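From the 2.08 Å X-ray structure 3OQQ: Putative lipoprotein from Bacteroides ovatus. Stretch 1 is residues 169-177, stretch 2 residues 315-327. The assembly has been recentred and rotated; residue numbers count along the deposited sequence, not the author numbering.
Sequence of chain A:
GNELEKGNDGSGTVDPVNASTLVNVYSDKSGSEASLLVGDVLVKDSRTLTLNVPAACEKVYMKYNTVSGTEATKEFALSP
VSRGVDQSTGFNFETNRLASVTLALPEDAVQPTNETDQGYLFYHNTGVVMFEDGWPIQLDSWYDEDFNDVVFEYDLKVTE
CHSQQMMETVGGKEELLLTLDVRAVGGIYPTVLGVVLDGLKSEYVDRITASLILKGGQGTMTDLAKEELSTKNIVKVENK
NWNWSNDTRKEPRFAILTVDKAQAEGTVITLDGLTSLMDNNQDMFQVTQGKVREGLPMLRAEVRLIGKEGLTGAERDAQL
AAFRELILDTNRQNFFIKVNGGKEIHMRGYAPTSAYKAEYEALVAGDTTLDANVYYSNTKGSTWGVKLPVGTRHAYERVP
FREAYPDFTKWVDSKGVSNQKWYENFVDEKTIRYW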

# COMPACT_ATOMS: atom_id res chain seq x y z
N THR A 169 14.90 4.02 -24.79
CA THR A 169 13.49 4.25 -25.11
C THR A 169 12.81 2.87 -25.14
O THR A 169 13.45 1.90 -25.55
CB THR A 169 13.37 5.02 -26.43
N VAL A 170 11.57 2.74 -24.68
CA VAL A 170 11.03 1.39 -24.67
C VAL A 170 9.60 1.28 -25.23
O VAL A 170 8.81 2.23 -25.16
CB VAL A 170 11.15 0.78 -23.24
CG1 VAL A 170 10.16 1.41 -22.26
CG2 VAL A 170 11.07 -0.74 -23.26
N GLY A 171 9.31 0.11 -25.80
CA GLY A 171 7.99 -0.27 -26.30
C GLY A 171 7.27 -1.02 -25.20
O GLY A 171 7.34 -0.63 -24.03
N GLY A 172 6.61 -2.12 -25.57
CA GLY A 172 5.87 -2.98 -24.64
C GLY A 172 4.86 -2.22 -23.80
O GLY A 172 4.20 -1.30 -24.30
N LYS A 173 4.75 -2.58 -22.52
CA LYS A 173 3.81 -1.92 -21.61
C LYS A 173 4.17 -2.18 -20.16
O LYS A 173 5.07 -2.96 -19.87
CB LYS A 173 2.35 -2.34 -21.88
CG LYS A 173 2.04 -3.82 -21.71
CD LYS A 173 0.85 -4.20 -22.56
CE LYS A 173 0.41 -5.62 -22.33
NZ LYS A 173 -0.88 -5.91 -23.01
N GLU A 174 3.46 -1.49 -19.24
CA GLU A 174 3.57 -1.64 -17.79
C GLU A 174 2.28 -2.20 -17.30
O GLU A 174 1.22 -1.99 -17.90
CB GLU A 174 3.85 -0.30 -17.09
CG GLU A 174 5.15 0.39 -17.42
CD GLU A 174 5.27 0.88 -18.85
OE1 GLU A 174 4.41 1.66 -19.30
OE2 GLU A 174 6.23 0.45 -19.53
N GLU A 175 2.36 -2.89 -16.18
CA GLU A 175 1.23 -3.44 -15.47
C GLU A 175 1.36 -3.04 -14.05
O GLU A 175 2.47 -2.88 -13.55
CB GLU A 175 1.20 -4.96 -15.58
CG GLU A 175 0.33 -5.46 -16.71
CD GLU A 175 0.12 -6.95 -16.64
OE1 GLU A 175 -0.04 -7.49 -15.51
OE2 GLU A 175 0.10 -7.59 -17.72
N LEU A 176 0.24 -2.88 -13.40
CA LEU A 176 0.14 -2.56 -11.99
C LEU A 176 -0.78 -3.58 -11.38
O LEU A 176 -1.86 -3.82 -11.91
CB LEU A 176 -0.41 -1.12 -11.81
CG LEU A 176 -0.45 -0.59 -10.40
CD1 LEU A 176 0.01 0.80 -10.38
CD2 LEU A 176 -1.85 -0.67 -9.79
N LEU A 177 -0.32 -4.22 -10.31
CA LEU A 177 -1.13 -5.13 -9.53
C LEU A 177 -1.22 -4.58 -8.11
O LEU A 177 -0.19 -4.47 -7.42
CB LEU A 177 -0.60 -6.58 -9.54
CG LEU A 177 -1.47 -7.64 -8.85
CD1 LEU A 177 -2.74 -7.90 -9.67
CD2 LEU A 177 -0.69 -8.96 -8.70
N GLU A 315 5.39 11.39 -24.28
CA GLU A 315 4.21 10.82 -23.63
C GLU A 315 4.46 9.37 -23.14
O GLU A 315 3.90 8.98 -22.12
CB GLU A 315 3.00 10.86 -24.57
N ARG A 316 5.30 8.59 -23.87
CA ARG A 316 5.66 7.23 -23.48
C ARG A 316 6.55 7.27 -22.23
O ARG A 316 6.36 6.46 -21.32
CB ARG A 316 6.37 6.48 -24.63
CG ARG A 316 6.96 5.12 -24.25
CD ARG A 316 5.90 4.08 -23.96
NE ARG A 316 6.47 2.82 -23.48
CZ ARG A 316 6.10 2.22 -22.35
NH1 ARG A 316 5.16 2.76 -21.58
NH2 ARG A 316 6.67 1.07 -21.99
N ASP A 317 7.50 8.22 -22.20
CA ASP A 317 8.39 8.43 -21.07
C ASP A 317 7.58 8.87 -19.87
O ASP A 317 7.88 8.46 -18.75
CB ASP A 317 9.47 9.47 -21.41
CG ASP A 317 10.49 9.02 -22.43
OD1 ASP A 317 11.12 7.96 -22.22
OD2 ASP A 317 10.68 9.73 -23.44
N ALA A 318 6.51 9.66 -20.12
CA ALA A 318 5.59 10.16 -19.10
C ALA A 318 4.77 9.02 -18.51
O ALA A 318 4.52 9.02 -17.31
CB ALA A 318 4.66 11.21 -19.69
N GLN A 319 4.35 8.04 -19.36
CA GLN A 319 3.56 6.88 -18.97
C GLN A 319 4.35 5.94 -18.04
O GLN A 319 3.85 5.52 -17.00
CB GLN A 319 3.11 6.12 -20.22
CG GLN A 319 2.23 4.90 -19.91
CD GLN A 319 1.82 4.14 -21.15
OE1 GLN A 319 2.54 4.11 -22.15
NE2 GLN A 319 0.70 3.45 -21.08
N LEU A 320 5.59 5.60 -18.47
CA LEU A 320 6.48 4.71 -17.74
C LEU A 320 6.83 5.34 -16.38
O LEU A 320 6.85 4.64 -15.37
CB LEU A 320 7.73 4.42 -18.59
CG LEU A 320 8.86 3.58 -17.96
CD1 LEU A 320 8.39 2.16 -17.56
CD2 LEU A 320 10.06 3.50 -18.91
N ALA A 321 7.03 6.67 -16.37
CA ALA A 321 7.32 7.41 -15.15
C ALA A 321 6.09 7.40 -14.21
O ALA A 321 6.26 7.23 -13.01
CB ALA A 321 7.72 8.84 -15.49
N ALA A 322 4.87 7.53 -14.77
CA ALA A 322 3.61 7.49 -14.00
C ALA A 322 3.42 6.15 -13.27
O ALA A 322 3.04 6.14 -12.10
CB ALA A 322 2.43 7.75 -14.91
N PHE A 323 3.70 5.01 -13.95
CA PHE A 323 3.63 3.68 -13.32
C PHE A 323 4.73 3.53 -12.27
O PHE A 323 4.47 3.04 -11.18
CB PHE A 323 3.74 2.54 -14.35
CG PHE A 323 2.44 2.22 -15.03
CD1 PHE A 323 1.56 1.30 -14.48
CD2 PHE A 323 2.11 2.82 -16.24
CE1 PHE A 323 0.35 1.00 -15.11
CE2 PHE A 323 0.90 2.52 -16.88
CZ PHE A 323 0.02 1.63 -16.29
N ARG A 324 5.95 3.99 -12.59
CA ARG A 324 7.11 3.86 -11.70
C ARG A 324 6.99 4.69 -10.42
O ARG A 324 7.27 4.17 -9.34
CB ARG A 324 8.40 4.25 -12.42
CG ARG A 324 9.01 3.13 -13.24
CD ARG A 324 10.30 3.61 -13.87
NE ARG A 324 10.83 2.64 -14.83
CZ ARG A 324 11.76 2.91 -15.73
NH1 ARG A 324 12.29 4.13 -15.81
NH2 ARG A 324 12.18 1.97 -16.56
N GLU A 325 6.55 5.95 -10.55
CA GLU A 325 6.39 6.90 -9.46
C GLU A 325 5.33 6.46 -8.45
O GLU A 325 5.35 6.94 -7.32
CB GLU A 325 6.05 8.31 -10.00
CG GLU A 325 7.29 9.07 -10.44
CD GLU A 325 8.11 9.60 -9.29
OE1 GLU A 325 7.78 10.68 -8.76
OE2 GLU A 325 9.07 8.90 -8.89
N LEU A 326 4.42 5.53 -8.82
CA LEU A 326 3.45 5.03 -7.82
C LEU A 326 4.16 4.19 -6.75
O LEU A 326 3.70 4.14 -5.61
CB LEU A 326 2.29 4.23 -8.46
CG LEU A 326 1.38 5.04 -9.38
CD1 LEU A 326 0.47 4.14 -10.16
CD2 LEU A 326 0.58 6.05 -8.59
N ILE A 327 5.27 3.52 -7.12
CA ILE A 327 6.04 2.74 -6.14
C ILE A 327 7.12 3.61 -5.52
O ILE A 327 7.34 3.56 -4.30
CB ILE A 327 6.65 1.46 -6.77
CG1 ILE A 327 5.55 0.46 -7.21
CG2 ILE A 327 7.74 0.81 -5.85
CD1 ILE A 327 5.44 -0.78 -6.41

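A short strand, Lys 173 to Leu 177, and the loop leading into it lie along one side of the helix 315-327. Strand and helix run nearly parallel, 23° apart, and their axes come within 9.1 Å, so side chains from each must fit between those of the other. Some 485 Å² of surface, both sides summed, is buried in this way.

A prominent projection is Arg 316, whose side chain reaches from the helix into a hollow lined by the carbonyls of the loop and by the carboxylate of Glu 174. Its CA-to-CB bond points toward the loop, and with chi1 t and chi2 p the chain brings the flat guanidinium into the hollow. Arg 316 NE donates to Val 170 O at 2.9 Å, and Arg 316 NH2 to Gly 171 O at 2.7 Å. Glu 174, with chi1 m and chi2 p, meets the same group in a two-pronged salt bridge: NH1 of Arg 316 lies 2.6 Å from OE1 of Glu 174, and NH2 of Arg 316 lies 2.6 Å from OE2 of Glu 174. Both residues are buried, and the salt bridge pairs their opposite charges away from solvent. Arginine suits the place because one planar group can serve backbone oxygens and a carboxylate together. A weak hydrogen bond from Arg 316 NH1 to Gln 319 OE1, 3.0 Å away, braces it from within the helix.

The loop bends around this group at two glycines. Gly 172 has a positive phi of 53°, which favours glycine, and its carbonyl oxygen lies over one face of the guanidinium.

Glu 174 fills a second role through the aliphatic part of its side chain. Glu 174 CB sits over the face of the Phe 323 ring, 3.7 Å from the ring centroid, in a CH-pi contact; the broad, flat ring gives the methylene a surface to rest on. Glutamate thus suits a buried site that asks for both a carbon bump and a charged tip.

Apolar contacts extend the fit in both directions. Toward the loop, Val 170 CG1 packs 3.9 Å from Leu 320 CD2. The other methyl, Leu 320 CD1, packs beside the carboxylate, 3.4 Å from Glu 174 OE2. Farther along the strand, Leu 176, two residues on from Glu 174, again points toward the helix. Leu 176 CB meets the edge of the Phe 323 ring, 4.0 Å from Phe 323 CE1, while Leu 176 CD1 presses against Leu 326 CD1 at 3.4 Å. The branched, uncharged side chains of these valine and leucine residues can pack closely without leaving a polar group to satisfy. Glu 175, between Glu 174 and Leu 176, directs its CA-to-CB bond away, consistent with the alternation of side chains along a strand.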